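Local coordinates for cell division control protein 13 (Saccharomyces cerevisiae, PDB 4HCE) that helps maintain telomeres in budding yeast, its second OB-fold domain forming a dimer that is required for productive Stn1 binding, at residues I101-E106 with K126-D131; G21-M26 with L42-T47; N63-V68 with A121-K126. All coordinates share one frame; numbering follows the deposited sequence.

Contact 1: residues I101-E106 with K126-D131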
ATOM      1  N   ILE B 101     -11.333 -17.923  -6.158  1.00 30.93           N
ATOM      2  CA  ILE B 101     -11.517 -17.439  -4.812  1.00 30.48           C
ATOM      3  C   ILE B 101     -12.671 -16.469  -4.810  1.00 28.30           C
ATOM      4  O   ILE B 101     -12.902 -15.749  -5.782  1.00 26.86           O
ATOM      5  CB  ILE B 101     -10.206 -16.812  -4.247  1.00 31.80           C
ATOM      6  CG1 ILE B 101      -9.371 -17.903  -3.578  1.00 34.39           C
ATOM      7  CG2 ILE B 101     -10.474 -15.815  -3.133  1.00 29.53           C
ATOM      8  CD1 ILE B 101      -8.286 -18.477  -4.439  1.00 35.43           C
ATOM      9  N   SER B 102     -13.407 -16.478  -3.711  1.00 28.24           N
ATOM     10  CA  SER B 102     -14.477 -15.552  -3.517  1.00 29.09           C
ATOM     11  C   SER B 102     -14.267 -14.828  -2.190  1.00 28.85           C
ATOM     12  O   SER B 102     -13.996 -15.474  -1.162  1.00 30.39           O
ATOM     13  CB  SER B 102     -15.802 -16.313  -3.515  1.00 30.66           C
ATOM     14  OG  SER B 102     -16.864 -15.379  -3.429  1.00 35.30           O
ATOM     15  N   VAL B 103     -14.405 -13.504  -2.200  1.00 27.04           N
ATOM     16  CA  VAL B 103     -14.171 -12.703  -0.996  1.00 27.17           C
ATOM     17  C   VAL B 103     -15.317 -11.712  -0.770  1.00 29.40           C
ATOM     18  O   VAL B 103     -15.968 -11.241  -1.717  1.00 30.04           O
ATOM     19  CB  VAL B 103     -12.819 -11.926  -1.051  1.00 27.45           C
ATOM     20  CG1 VAL B 103     -11.627 -12.869  -1.136  1.00 26.60           C
ATOM     21  CG2 VAL B 103     -12.787 -10.952  -2.218  1.00 26.48           C
ATOM     22  N   GLU B 104     -15.580 -11.403   0.487  1.00 29.57           N
ATOM     23  CA  GLU B 104     -16.370 -10.234   0.789  1.00 29.89           C
ATOM     24  C   GLU B 104     -15.420  -9.243   1.385  1.00 28.35           C
ATOM     25  O   GLU B 104     -14.665  -9.579   2.287  1.00 30.02           O
ATOM     26  CB  GLU B 104     -17.513 -10.534   1.746  1.00 31.69           C
ATOM     27  CG  GLU B 104     -18.730 -11.043   1.018  1.00 36.87           C
ATOM     28  CD  GLU B 104     -19.856 -11.423   1.941  1.00 40.99           C
ATOM     29  OE1 GLU B 104     -20.856 -11.979   1.422  1.00 43.76           O
ATOM     30  OE2 GLU B 104     -19.737 -11.170   3.170  1.00 41.13           O
ATOM     31  N   VAL B 105     -15.448  -8.028   0.865  1.00 26.80           N
ATOM     32  CA  VAL B 105     -14.564  -6.986   1.352  1.00 27.19           C
ATOM     33  C   VAL B 105     -15.413  -5.857   1.904  1.00 28.70           C
ATOM     34  O   VAL B 105     -16.549  -5.636   1.449  1.00 27.51           O
ATOM     35  CB  VAL B 105     -13.562  -6.488   0.276  1.00 26.83           C
ATOM     36  CG1 VAL B 105     -12.627  -7.615  -0.137  1.00 25.79           C
ATOM     37  CG2 VAL B 105     -14.267  -5.921  -0.951  1.00 26.63           C
ATOM     38  N   GLU B 106     -14.852  -5.156   2.892  1.00 28.85           N
ATOM     39  CA  GLU B 106     -15.551  -4.097   3.562  1.00 29.21           C
ATOM     40  C   GLU B 106     -14.682  -2.865   3.588  1.00 28.92           C
ATOM     41  O   GLU B 106     -13.530  -2.934   3.984  1.00 29.14           O
ATOM     42  CB  GLU B 106     -15.903  -4.506   4.986  1.00 31.17           C
ATOM     43  CG  GLU B 106     -16.797  -3.493   5.673  1.00 34.55           C
ATOM     44  CD  GLU B 106     -17.205  -3.881   7.089  1.00 39.67           C
ATOM     45  OE1 GLU B 106     -18.017  -3.121   7.655  1.00 44.86           O
ATOM     46  OE2 GLU B 106     -16.736  -4.913   7.645  1.00 40.68           O
ATOM     47  N   LYS B 126     -13.447  -9.138   4.833  1.00 34.24           N
ATOM     48  CA  LYS B 126     -14.564  -9.556   5.663  1.00 34.28           C
ATOM     49  C   LYS B 126     -14.697 -11.085   5.676  1.00 35.14           C
ATOM     50  O   LYS B 126     -14.762 -11.703   6.729  1.00 37.34           O
ATOM     51  CB  LYS B 126     -15.870  -8.936   5.200  1.00 33.87           C
ATOM     52  CG  LYS B 126     -16.979  -9.048   6.221  1.00 35.42           C
ATOM     53  CD  LYS B 126     -18.190  -8.242   5.779  1.00 37.07           C
ATOM     54  CE  LYS B 126     -19.101  -7.979   6.968  1.00 37.87           C
ATOM     55  NZ  LYS B 126     -20.146  -9.025   7.058  1.00 37.93           N
ATOM     56  N   ASN B 127     -14.786 -11.675   4.492  1.00 34.12           N
ATOM     57  CA  ASN B 127     -14.903 -13.114   4.345  1.00 34.28           C
ATOM     58  C   ASN B 127     -14.087 -13.580   3.174  1.00 31.73           C
ATOM     59  O   ASN B 127     -13.850 -12.824   2.236  1.00 29.00           O
ATOM     60  CB  ASN B 127     -16.352 -13.521   4.128  1.00 35.44           C
ATOM     61  CG  ASN B 127     -17.152 -13.442   5.395  1.00 41.21           C
ATOM     62  OD1 ASN B 127     -16.783 -14.035   6.420  1.00 43.03           O
ATOM     63  ND2 ASN B 127     -18.248 -12.694   5.349  1.00 42.26           N
ATOM     64  N   ILE B 128     -13.681 -14.840   3.236  1.00 30.97           N
ATOM     65  CA  ILE B 128     -12.937 -15.473   2.156  1.00 31.34           C
ATOM     66  C   ILE B 128     -13.289 -16.944   2.071  1.00 32.61           C
ATOM     67  O   ILE B 128     -13.295 -17.677   3.073  1.00 29.65           O
ATOM     68  CB  ILE B 128     -11.396 -15.317   2.280  1.00 30.47           C
ATOM     69  CG1 ILE B 128     -10.670 -16.001   1.090  1.00 29.54           C
ATOM     70  CG2 ILE B 128     -10.894 -15.867   3.612  1.00 29.13           C
ATOM     71  CD1 ILE B 128      -9.311 -15.405   0.762  1.00 29.97           C
ATOM     72  N   SER B 129     -13.576 -17.353   0.846  1.00 34.57           N
ATOM     73  CA  SER B 129     -13.781 -18.728   0.549  1.00 37.94           C
ATOM     74  C   SER B 129     -12.818 -19.145  -0.546  1.00 42.79           C
ATOM     75  O   SER B 129     -12.730 -18.515  -1.617  1.00 41.83           O
ATOM     76  CB  SER B 129     -15.209 -18.979   0.119  1.00 37.68           C
ATOM     77  OG  SER B 129     -15.289 -20.318  -0.294  1.00 42.27           O
ATOM     78  N   THR B 130     -12.097 -20.215  -0.228  1.00 48.84           N
ATOM     79  CA  THR B 130     -11.140 -20.893  -1.096  1.00 55.50           C
ATOM     80  C   THR B 130     -11.887 -21.849  -2.041  1.00 59.13           C
ATOM     81  O   THR B 130     -11.285 -22.666  -2.736  1.00 58.84           O
ATOM     82  CB  THR B 130     -10.068 -21.597  -0.217  1.00 59.07           C
ATOM     83  OG1 THR B 130      -8.922 -20.744  -0.105  1.00 61.16           O
ATOM     84  CG2 THR B 130      -9.657 -22.963  -0.759  1.00 57.95           C
ATOM     85  N   ASP B 131     -13.212 -21.707  -2.041  1.00 64.75           N
ATOM     86  CA  ASP B 131     -14.118 -22.265  -3.039  1.00 68.17           C
ATOM     87  C   ASP B 131     -14.919 -21.093  -3.619  1.00 72.72           C
ATOM     88  O   ASP B 131     -14.594 -19.939  -3.353  1.00 74.82           O
ATOM     89  CB  ASP B 131     -15.079 -23.235  -2.363  1.00 68.90           C
ATOM     90  CG  ASP B 131     -14.396 -24.479  -1.870  1.00 74.28           C
ATOM     91  OD1 ASP B 131     -13.347 -24.851  -2.433  1.00 71.34           O
ATOM     92  OD2 ASP B 131     -14.918 -25.094  -0.917  1.00 78.79           O
TER
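The carboxylate of Glu-104 and the amide of Asn-127 lie side by side, their planes turned 63° apart. Asn-127 ND2 comes down on Glu-104 OE2 from above the carboxylate plane, at 3.0 Å, while OE2 itself lies close to the plane of the amide. In both residues CG is anti to the carbonyl carbon (chi1 -85° in Glu-104, -75° in Asn-127), so the two side chains start out alike; that of Glu-104 is extended beyond CG. The second oxygen, OE1, forms a salt bridge with Arg-18. Lys-126 NZ stays 4.5 Å from Glu-104 OE2, beyond a salt bridge, and its positive charge probably adds to the field around the carboxylate.

Beneath this polar pair, Glu-104 O accepts two backbone donors, Lys-126 N at 2.9 Å and Asn-127 N at 3.0 Å, because both residues face a single partner. Regular pairing resumes further along, where Ser-102 and Ser-129 exchange bonds; that from Ser-129 N to Ser-102 O spans 2.8 Å. The strand then gives way to an ST turn, Ser-129 OG accepting from the backbone N of Asp-131, a poorly ordered residue.

The other face is apolar. Ile-128 CD1 packs 3.9 Å from Val-103 CG1, the two side chains pointing the same way, and reaches Ile-101 CG2 at 4.1 Å. Ile-101 and Ile-128 both continue onto Ile-23 of strand 16-27. Lys-126 and Asn-127 set against Glu-104 make a classic beta bulge in the antiparallel hairpin formed by the last two strands of the OB fold.

Contact 2: residues G21-M26 with L42-T47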
ATOM      1  N   GLY B  21     -12.790 -14.212  -8.290  1.00 24.46           N
ATOM      2  CA  GLY B  21     -11.628 -14.143  -9.163  1.00 23.28           C
ATOM      3  C   GLY B  21     -10.483 -14.822  -8.471  1.00 24.13           C
ATOM      4  O   GLY B  21     -10.616 -15.961  -7.970  1.00 23.03           O
ATOM      5  N   LYS B  22      -9.356 -14.118  -8.422  1.00 24.44           N
ATOM      6  CA  LYS B  22      -8.153 -14.700  -7.872  1.00 25.93           C
ATOM      7  C   LYS B  22      -7.324 -13.723  -7.055  1.00 26.92           C
ATOM      8  O   LYS B  22      -7.258 -12.506  -7.337  1.00 27.49           O
ATOM      9  CB  LYS B  22      -7.317 -15.414  -8.977  1.00 27.57           C
ATOM     10  CG  LYS B  22      -7.744 -16.891  -9.204  1.00 29.28           C
ATOM     11  CD  LYS B  22      -6.679 -17.830  -9.783  1.00 30.26           C
ATOM     12  CE  LYS B  22      -5.505 -18.098  -8.866  1.00 29.68           C
ATOM     13  NZ  LYS B  22      -5.778 -19.058  -7.744  1.00 29.62           N
ATOM     14  N   ILE B  23      -6.699 -14.248  -6.013  1.00 28.21           N
ATOM     15  CA  ILE B  23      -5.655 -13.491  -5.350  1.00 28.07           C
ATOM     16  C   ILE B  23      -4.404 -13.741  -6.150  1.00 29.83           C
ATOM     17  O   ILE B  23      -3.978 -14.907  -6.330  1.00 29.19           O
ATOM     18  CB  ILE B  23      -5.443 -13.916  -3.900  1.00 28.07           C
ATOM     19  CG1 ILE B  23      -6.728 -13.677  -3.111  1.00 26.82           C
ATOM     20  CG2 ILE B  23      -4.262 -13.147  -3.286  1.00 26.74           C
ATOM     21  CD1 ILE B  23      -6.801 -14.527  -1.874  1.00 28.29           C
ATOM     22  N   VAL B  24      -3.843 -12.643  -6.651  1.00 28.71           N
ATOM     23  CA  VAL B  24      -2.735 -12.714  -7.583  1.00 30.68           C
ATOM     24  C   VAL B  24      -1.440 -12.209  -6.950  1.00 32.43           C
ATOM     25  O   VAL B  24      -0.431 -12.137  -7.611  1.00 35.41           O
ATOM     26  CB  VAL B  24      -3.021 -11.929  -8.883  1.00 29.34           C
ATOM     27  CG1 VAL B  24      -4.107 -12.614  -9.680  1.00 29.06           C
ATOM     28  CG2 VAL B  24      -3.420 -10.489  -8.574  1.00 29.32           C
ATOM     29  N   GLY B  25      -1.473 -11.864  -5.672  1.00 33.95           N
ATOM     30  CA  GLY B  25      -0.263 -11.406  -5.002  1.00 34.81           C
ATOM     31  C   GLY B  25      -0.500 -10.940  -3.584  1.00 35.17           C
ATOM     32  O   GLY B  25      -1.637 -10.688  -3.163  1.00 31.14           O
ATOM     33  N   MET B  26       0.592 -10.837  -2.841  1.00 36.24           N
ATOM     34  CA  MET B  26       0.534 -10.304  -1.504  1.00 36.59           C
ATOM     35  C   MET B  26       1.707  -9.380  -1.231  1.00 37.09           C
ATOM     36  O   MET B  26       2.786  -9.507  -1.823  1.00 35.44           O
ATOM     37  CB  MET B  26       0.404 -11.418  -0.438  1.00 38.54           C
ATOM     38  CG  MET B  26       1.615 -12.305  -0.227  1.00 40.56           C
ATOM     39  SD  MET B  26       1.320 -13.727   0.871  1.00 39.37           S
ATOM     40  CE  MET B  26       2.538 -14.846   0.221  1.00 39.29           C
ATOM     41  N   LEU B  42      -0.340  -6.676   6.171  1.00 32.00           N
ATOM     42  CA  LEU B  42      -0.490  -7.662   5.127  1.00 30.45           C
ATOM     43  C   LEU B  42      -1.581  -7.199   4.170  1.00 30.13           C
ATOM     44  O   LEU B  42      -2.704  -6.882   4.590  1.00 30.66           O
ATOM     45  CB  LEU B  42      -0.800  -9.040   5.717  1.00 28.79           C
ATOM     46  CG  LEU B  42      -1.065 -10.192   4.739  1.00 27.67           C
ATOM     47  CD1 LEU B  42       0.192 -10.551   3.946  1.00 28.22           C
ATOM     48  CD2 LEU B  42      -1.579 -11.391   5.524  1.00 27.20           C
ATOM     49  N   LYS B  43      -1.221  -7.139   2.894  1.00 29.45           N
ATOM     50  CA  LYS B  43      -2.120  -6.736   1.819  1.00 30.32           C
ATOM     51  C   LYS B  43      -2.225  -7.850   0.787  1.00 28.83           C
ATOM     52  O   LYS B  43      -1.217  -8.518   0.468  1.00 28.33           O
ATOM     53  CB  LYS B  43      -1.615  -5.460   1.138  1.00 31.63           C
ATOM     54  CG  LYS B  43      -1.613  -4.243   2.056  1.00 36.76           C
ATOM     55  CD  LYS B  43      -0.627  -3.190   1.579  1.00 38.96           C
ATOM     56  CE  LYS B  43       0.122  -2.566   2.748  1.00 44.10           C
ATOM     57  NZ  LYS B  43      -0.304  -1.165   3.085  1.00 49.49           N
ATOM     58  N   LEU B  44      -3.444  -8.070   0.291  1.00 27.02           N
ATOM     59  CA  LEU B  44      -3.657  -9.029  -0.806  1.00 26.36           C
ATOM     60  C   LEU B  44      -4.121  -8.316  -2.059  1.00 26.76           C
ATOM     61  O   LEU B  44      -4.820  -7.305  -1.971  1.00 29.24           O
ATOM     62  CB  LEU B  44      -4.665 -10.101  -0.411  1.00 23.93           C
ATOM     63  CG  LEU B  44      -4.394 -10.835   0.907  1.00 24.57           C
ATOM     64  CD1 LEU B  44      -5.544 -11.808   1.136  1.00 24.68           C
ATOM     65  CD2 LEU B  44      -3.063 -11.566   0.919  1.00 24.81           C
ATOM     66  N   TYR B  45      -3.741  -8.834  -3.217  1.00 26.41           N
ATOM     67  CA  TYR B  45      -4.208  -8.291  -4.479  1.00 26.89           C
ATOM     68  C   TYR B  45      -5.139  -9.258  -5.153  1.00 27.07           C
ATOM     69  O   TYR B  45      -4.792 -10.420  -5.397  1.00 28.04           O
ATOM     70  CB  TYR B  45      -3.039  -7.891  -5.399  1.00 27.90           C
ATOM     71  CG  TYR B  45      -2.190  -6.889  -4.697  1.00 29.82           C
ATOM     72  CD1 TYR B  45      -2.699  -5.630  -4.416  1.00 29.89           C
ATOM     73  CD2 TYR B  45      -0.924  -7.221  -4.207  1.00 32.07           C
ATOM     74  CE1 TYR B  45      -1.975  -4.701  -3.719  1.00 30.76           C
ATOM     75  CE2 TYR B  45      -0.179  -6.291  -3.492  1.00 32.82           C
ATOM     76  CZ  TYR B  45      -0.722  -5.036  -3.249  1.00 33.62           C
ATOM     77  OH  TYR B  45      -0.002  -4.085  -2.566  1.00 36.24           O
ATOM     78  N   PHE B  46      -6.299  -8.722  -5.500  1.00 26.04           N
ATOM     79  CA  PHE B  46      -7.393  -9.476  -6.049  1.00 26.63           C
ATOM     80  C   PHE B  46      -7.862  -8.891  -7.371  1.00 25.27           C
ATOM     81  O   PHE B  46      -7.975  -7.675  -7.523  1.00 25.82           O
ATOM     82  CB  PHE B  46      -8.529  -9.504  -5.040  1.00 27.18           C
ATOM     83  CG  PHE B  46      -9.698 -10.321  -5.476  1.00 29.11           C
ATOM     84  CD1 PHE B  46      -9.842 -11.642  -5.071  1.00 31.30           C
ATOM     85  CD2 PHE B  46     -10.661  -9.756  -6.270  1.00 29.61           C
ATOM     86  CE1 PHE B  46     -10.934 -12.389  -5.495  1.00 32.48           C
ATOM     87  CE2 PHE B  46     -11.735 -10.483  -6.684  1.00 32.10           C
ATOM     88  CZ  PHE B  46     -11.881 -11.794  -6.295  1.00 30.93           C
ATOM     89  N   THR B  47      -8.105  -9.775  -8.332  1.00 24.13           N
ATOM     90  CA  THR B  47      -8.644  -9.396  -9.643  1.00 23.48           C
ATOM     91  C   THR B  47      -9.348 -10.576 -10.343  1.00 24.06           C
ATOM     92  O   THR B  47      -8.973 -11.742 -10.147  1.00 23.28           O
ATOM     93  CB  THR B  47      -7.574  -8.812 -10.601  1.00 22.58           C
ATOM     94  OG1 THR B  47      -8.233  -8.237 -11.748  1.00 23.17           O
ATOM     95  CG2 THR B  47      -6.583  -9.882 -11.070  1.00 21.61           C
TER
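Phe-46 lays its ring tip against the backbone of Gly-21, CZ standing 3.3 Å from the N atom of that glycine. CG is anti to the backbone N (chi1 -177°), beside the carbonyl carbon of Phe-46 itself; further round the ring CD1 lies 3.5 Å from Lys-22 O. A side chain on Gly-21 would run into Thr-47 O and into the carbonyl before it, so the bare backbone suits this turn of the chain. Lys-22 and Thr-47 exchange two backbone bonds, the one from Thr-47 N to Lys-22 O measuring 3.0 Å.

Further on, Val-24 N meets Tyr-45 O at 2.7 Å, whereas Tyr-45 N turns to Gly-25 O, 2.8 Å away. One extra residue is thus taken up between the pairs Ile-23 with Phe-46 and Met-26 with Leu-44, a beta bulge in the first strand. Val-24 straddles its neighbours: CG1 touches Thr-47 CG2 at 3.9 Å and CG2 reaches Tyr-45 CB. Beyond it, Met-26 CB rests 3.7 Å from Leu-44 CD2.

A second shell holds these groups in place. Lys-22 NZ is bonded to the carbonyls of Leu-94, Lys-97 and Asp-99, and Thr-47 OG1 to Asn-63 O. Met-26 reaches helix 86-92, Phe-46 packs on Leu-19 and Ile-67, and Tyr-45 touches Met-120 of the second subunit.

The two segments run antiparallel with a marked twist, their directions 140° apart. A first strand that turns a corner at a glycine, so as to pair with the second strand and also with strand 101-110, is characteristic of the OB fold.

Contact 3: residues N63-V68 with A121-K126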
ATOM      1  N   ASN B  63      -6.649  -2.049 -11.735  1.00 32.31           N
ATOM      2  CA  ASN B  63      -6.389  -3.348 -12.327  1.00 31.88           C
ATOM      3  C   ASN B  63      -6.864  -4.474 -11.448  1.00 29.82           C
ATOM      4  O   ASN B  63      -7.053  -5.593 -11.894  1.00 28.04           O
ATOM      5  CB  ASN B  63      -4.868  -3.529 -12.330  1.00 38.01           C
ATOM      6  CG  ASN B  63      -4.413  -4.136 -13.574  1.00 40.41           C
ATOM      7  OD1 ASN B  63      -5.222  -4.311 -14.474  1.00 46.60           O
ATOM      8  ND2 ASN B  63      -3.160  -4.447 -13.669  1.00 39.44           N
ATOM      9  N   CYS B  64      -6.945  -4.157 -10.162  1.00 28.06           N
ATOM     10  CA  CYS B  64      -7.121  -5.106  -9.105  1.00 27.80           C
ATOM     11  C   CYS B  64      -7.465  -4.248  -7.913  1.00 27.81           C
ATOM     12  O   CYS B  64      -7.381  -3.020  -7.981  1.00 26.93           O
ATOM     13  CB  CYS B  64      -5.816  -5.872  -8.857  1.00 29.43           C
ATOM     14  SG  CYS B  64      -4.368  -4.885  -8.353  1.00 30.81           S
ATOM     15  N   ILE B  65      -7.864  -4.869  -6.816  1.00 28.51           N
ATOM     16  CA  ILE B  65      -7.925  -4.098  -5.598  1.00 29.34           C
ATOM     17  C   ILE B  65      -6.974  -4.659  -4.557  1.00 28.73           C
ATOM     18  O   ILE B  65      -6.702  -5.882  -4.515  1.00 28.60           O
ATOM     19  CB  ILE B  65      -9.357  -3.928  -5.040  1.00 30.76           C
ATOM     20  CG1 ILE B  65     -10.018  -5.275  -4.811  1.00 32.74           C
ATOM     21  CG2 ILE B  65     -10.200  -3.015  -5.945  1.00 30.62           C
ATOM     22  CD1 ILE B  65     -10.879  -5.249  -3.564  1.00 34.93           C
ATOM     23  N   GLU B  66      -6.464  -3.735  -3.748  1.00 27.27           N
ATOM     24  CA  GLU B  66      -5.710  -4.021  -2.543  1.00 26.91           C
ATOM     25  C   GLU B  66      -6.683  -4.361  -1.388  1.00 24.83           C
ATOM     26  O   GLU B  66      -7.642  -3.655  -1.135  1.00 23.78           O
ATOM     27  CB  GLU B  66      -4.831  -2.807  -2.200  1.00 26.86           C
ATOM     28  CG  GLU B  66      -4.278  -2.841  -0.784  1.00 32.05           C
ATOM     29  CD  GLU B  66      -3.846  -1.458  -0.285  1.00 34.59           C
ATOM     30  OE1 GLU B  66      -4.607  -0.780   0.495  1.00 35.57           O
ATOM     31  OE2 GLU B  66      -2.745  -1.051  -0.697  1.00 34.23           O
ATOM     32  N   ILE B  67      -6.421  -5.446  -0.682  1.00 25.25           N
ATOM     33  CA  ILE B  67      -7.235  -5.833   0.469  1.00 24.53           C
ATOM     34  C   ILE B  67      -6.302  -5.955   1.673  1.00 25.40           C
ATOM     35  O   ILE B  67      -5.343  -6.738   1.651  1.00 26.06           O
ATOM     36  CB  ILE B  67      -7.931  -7.183   0.242  1.00 24.43           C
ATOM     37  CG1 ILE B  67      -8.756  -7.183  -1.060  1.00 24.08           C
ATOM     38  CG2 ILE B  67      -8.804  -7.541   1.441  1.00 24.68           C
ATOM     39  CD1 ILE B  67      -9.204  -8.577  -1.495  1.00 23.06           C
ATOM     40  N   VAL B  68      -6.577  -5.172   2.713  1.00 25.54           N
ATOM     41  CA  VAL B  68      -5.779  -5.213   3.910  1.00 26.79           C
ATOM     42  C   VAL B  68      -6.388  -6.185   4.899  1.00 26.38           C
ATOM     43  O   VAL B  68      -7.629  -6.248   5.047  1.00 24.60           O
ATOM     44  CB  VAL B  68      -5.525  -3.804   4.547  1.00 28.16           C
ATOM     45  CG1 VAL B  68      -5.108  -2.786   3.497  1.00 29.40           C
ATOM     46  CG2 VAL B  68      -6.753  -3.280   5.257  1.00 31.85           C
ATOM     47  N   ALA B 121      -9.179   5.319   3.840  1.00 38.42           N
ATOM     48  CA  ALA B 121     -10.209   4.335   3.479  1.00 36.03           C
ATOM     49  C   ALA B 121      -9.507   3.201   2.765  1.00 33.76           C
ATOM     50  O   ALA B 121      -8.761   3.430   1.840  1.00 34.90           O
ATOM     51  CB  ALA B 121     -11.284   4.938   2.589  1.00 33.03           C
ATOM     52  N   VAL B 122      -9.729   1.979   3.226  1.00 31.88           N
ATOM     53  CA  VAL B 122      -9.137   0.810   2.601  1.00 30.16           C
ATOM     54  C   VAL B 122     -10.209  -0.268   2.558  1.00 30.04           C
ATOM     55  O   VAL B 122     -11.230  -0.166   3.257  1.00 27.42           O
ATOM     56  CB  VAL B 122      -7.907   0.297   3.388  1.00 30.51           C
ATOM     57  CG1 VAL B 122      -6.778   1.340   3.407  1.00 30.10           C
ATOM     58  CG2 VAL B 122      -8.296  -0.082   4.812  1.00 29.49           C
ATOM     59  N   TRP B 123      -9.974  -1.279   1.719  1.00 27.46           N
ATOM     60  CA  TRP B 123     -10.744  -2.499   1.738  1.00 27.09           C
ATOM     61  C   TRP B 123     -10.162  -3.464   2.740  1.00 28.23           C
ATOM     62  O   TRP B 123      -8.964  -3.768   2.707  1.00 27.90           O
ATOM     63  CB  TRP B 123     -10.735  -3.135   0.344  1.00 25.93           C
ATOM     64  CG  TRP B 123     -11.569  -2.367  -0.643  1.00 24.94           C
ATOM     65  CD1 TRP B 123     -11.134  -1.622  -1.735  1.00 24.42           C
ATOM     66  CD2 TRP B 123     -13.033  -2.227  -0.641  1.00 24.17           C
ATOM     67  NE1 TRP B 123     -12.199  -1.053  -2.398  1.00 23.83           N
ATOM     68  CE2 TRP B 123     -13.368  -1.396  -1.809  1.00 24.21           C
ATOM     69  CE3 TRP B 123     -14.052  -2.699   0.162  1.00 23.00           C
ATOM     70  CZ2 TRP B 123     -14.679  -1.060  -2.117  1.00 24.12           C
ATOM     71  CZ3 TRP B 123     -15.368  -2.366  -0.165  1.00 23.71           C
ATOM     72  CH2 TRP B 123     -15.672  -1.549  -1.263  1.00 24.10           C
ATOM     73  N   SER B 124     -10.981  -3.973   3.645  1.00 28.74           N
ATOM     74  CA  SER B 124     -10.499  -5.038   4.505  1.00 30.36           C
ATOM     75  C   SER B 124     -11.218  -6.351   4.259  1.00 28.74           C
ATOM     76  O   SER B 124     -12.356  -6.350   3.822  1.00 28.52           O
ATOM     77  CB  SER B 124     -10.632  -4.659   5.968  1.00 31.57           C
ATOM     78  OG  SER B 124     -11.999  -4.586   6.268  1.00 37.83           O
ATOM     79  N   LEU B 125     -10.557  -7.459   4.576  1.00 28.45           N
ATOM     80  CA  LEU B 125     -11.114  -8.766   4.315  1.00 29.27           C
ATOM     81  C   LEU B 125     -12.202  -9.135   5.298  1.00 31.98           C
ATOM     82  O   LEU B 125     -11.928  -9.401   6.457  1.00 33.52           O
ATOM     83  CB  LEU B 125     -10.016  -9.838   4.357  1.00 28.99           C
ATOM     84  CG  LEU B 125     -10.423 -11.236   3.902  1.00 29.54           C
ATOM     85  CD1 LEU B 125     -11.600 -11.171   2.924  1.00 28.56           C
ATOM     86  CD2 LEU B 125      -9.231 -11.893   3.239  1.00 30.22           C
ATOM     87  N   LYS B 126     -13.447  -9.138   4.833  1.00 34.24           N
ATOM     88  CA  LYS B 126     -14.564  -9.556   5.663  1.00 34.28           C
ATOM     89  C   LYS B 126     -14.697 -11.085   5.676  1.00 35.14           C
ATOM     90  O   LYS B 126     -14.762 -11.703   6.729  1.00 37.34           O
ATOM     91  CB  LYS B 126     -15.870  -8.936   5.200  1.00 33.87           C
ATOM     92  CG  LYS B 126     -16.979  -9.048   6.221  1.00 35.42           C
ATOM     93  CD  LYS B 126     -18.190  -8.242   5.779  1.00 37.07           C
ATOM     94  CE  LYS B 126     -19.101  -7.979   6.968  1.00 37.87           C
ATOM     95  NZ  LYS B 126     -20.146  -9.025   7.058  1.00 37.93           N
TER
HETATM   96  O   HOH W   1      -7.738  -0.989   0.052  1.00 35.09           O
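Val-68 and Val-122 cross at about a right angle, CG2 against CG2 at 3.6 Å, where the third and last strands of the OB fold run side by side. This is the parallel pairing of the sheet, and the strands diverge at 62°, so that contact is concentrated at one end. Val-68 CG2 sits between its own backbone N and carbonyl carbon, which also brings it close to Trp-123 O. An alanine in place of Val-68 would probably leave Val-122 CG2 without this partner and open a gap beside Trp-123 O.

Two backbone bonds fix the alignment: Val-68 N to Trp-123 O at 2.8 Å, and Leu-125 N to Val-68 O at 3.2 Å. On the other side of the sheet Ile-67 CG2 lies 3.9 Å from Leu-125 CB. Ile-65 crosses the indole of Trp-123 obliquely, its CD1 over one face, 4.1 Å from CD1 of the ring; Arg-107 adds a cation-pi contact with the same indole.

Glu-66 O lies at the edge of the indole, near its plane. A water bridges the two diverging strands, donating to Glu-66 O and Glu-66 OE1 and accepting from Trp-123 N at 2.8 Å.

In the fold
The three contacts illustrate how the five-stranded sheet of an OB fold is assembled from successive strand pairings. Contacts 1 and 3 share strand 120-129, and Lys-126 belongs to both; their centres lie about 11 Å apart, and Val-105 CG2 packs 3.4 Å from Trp-123 CE3 between them. Contact 2 lies about 9 Å, centre to centre, from contact 3, where Leu-44 N and Ile-67 O approach to 2.7 Å. It is about 11 Å, centre to centre, from contact 1, which it meets through Gly-21 O and Ile-101 N, 2.8 Å apart, so the first strand also pairs with strand 101-110. Contacts 2 and 3 also reach the second subunit, whereas contact 1 does not.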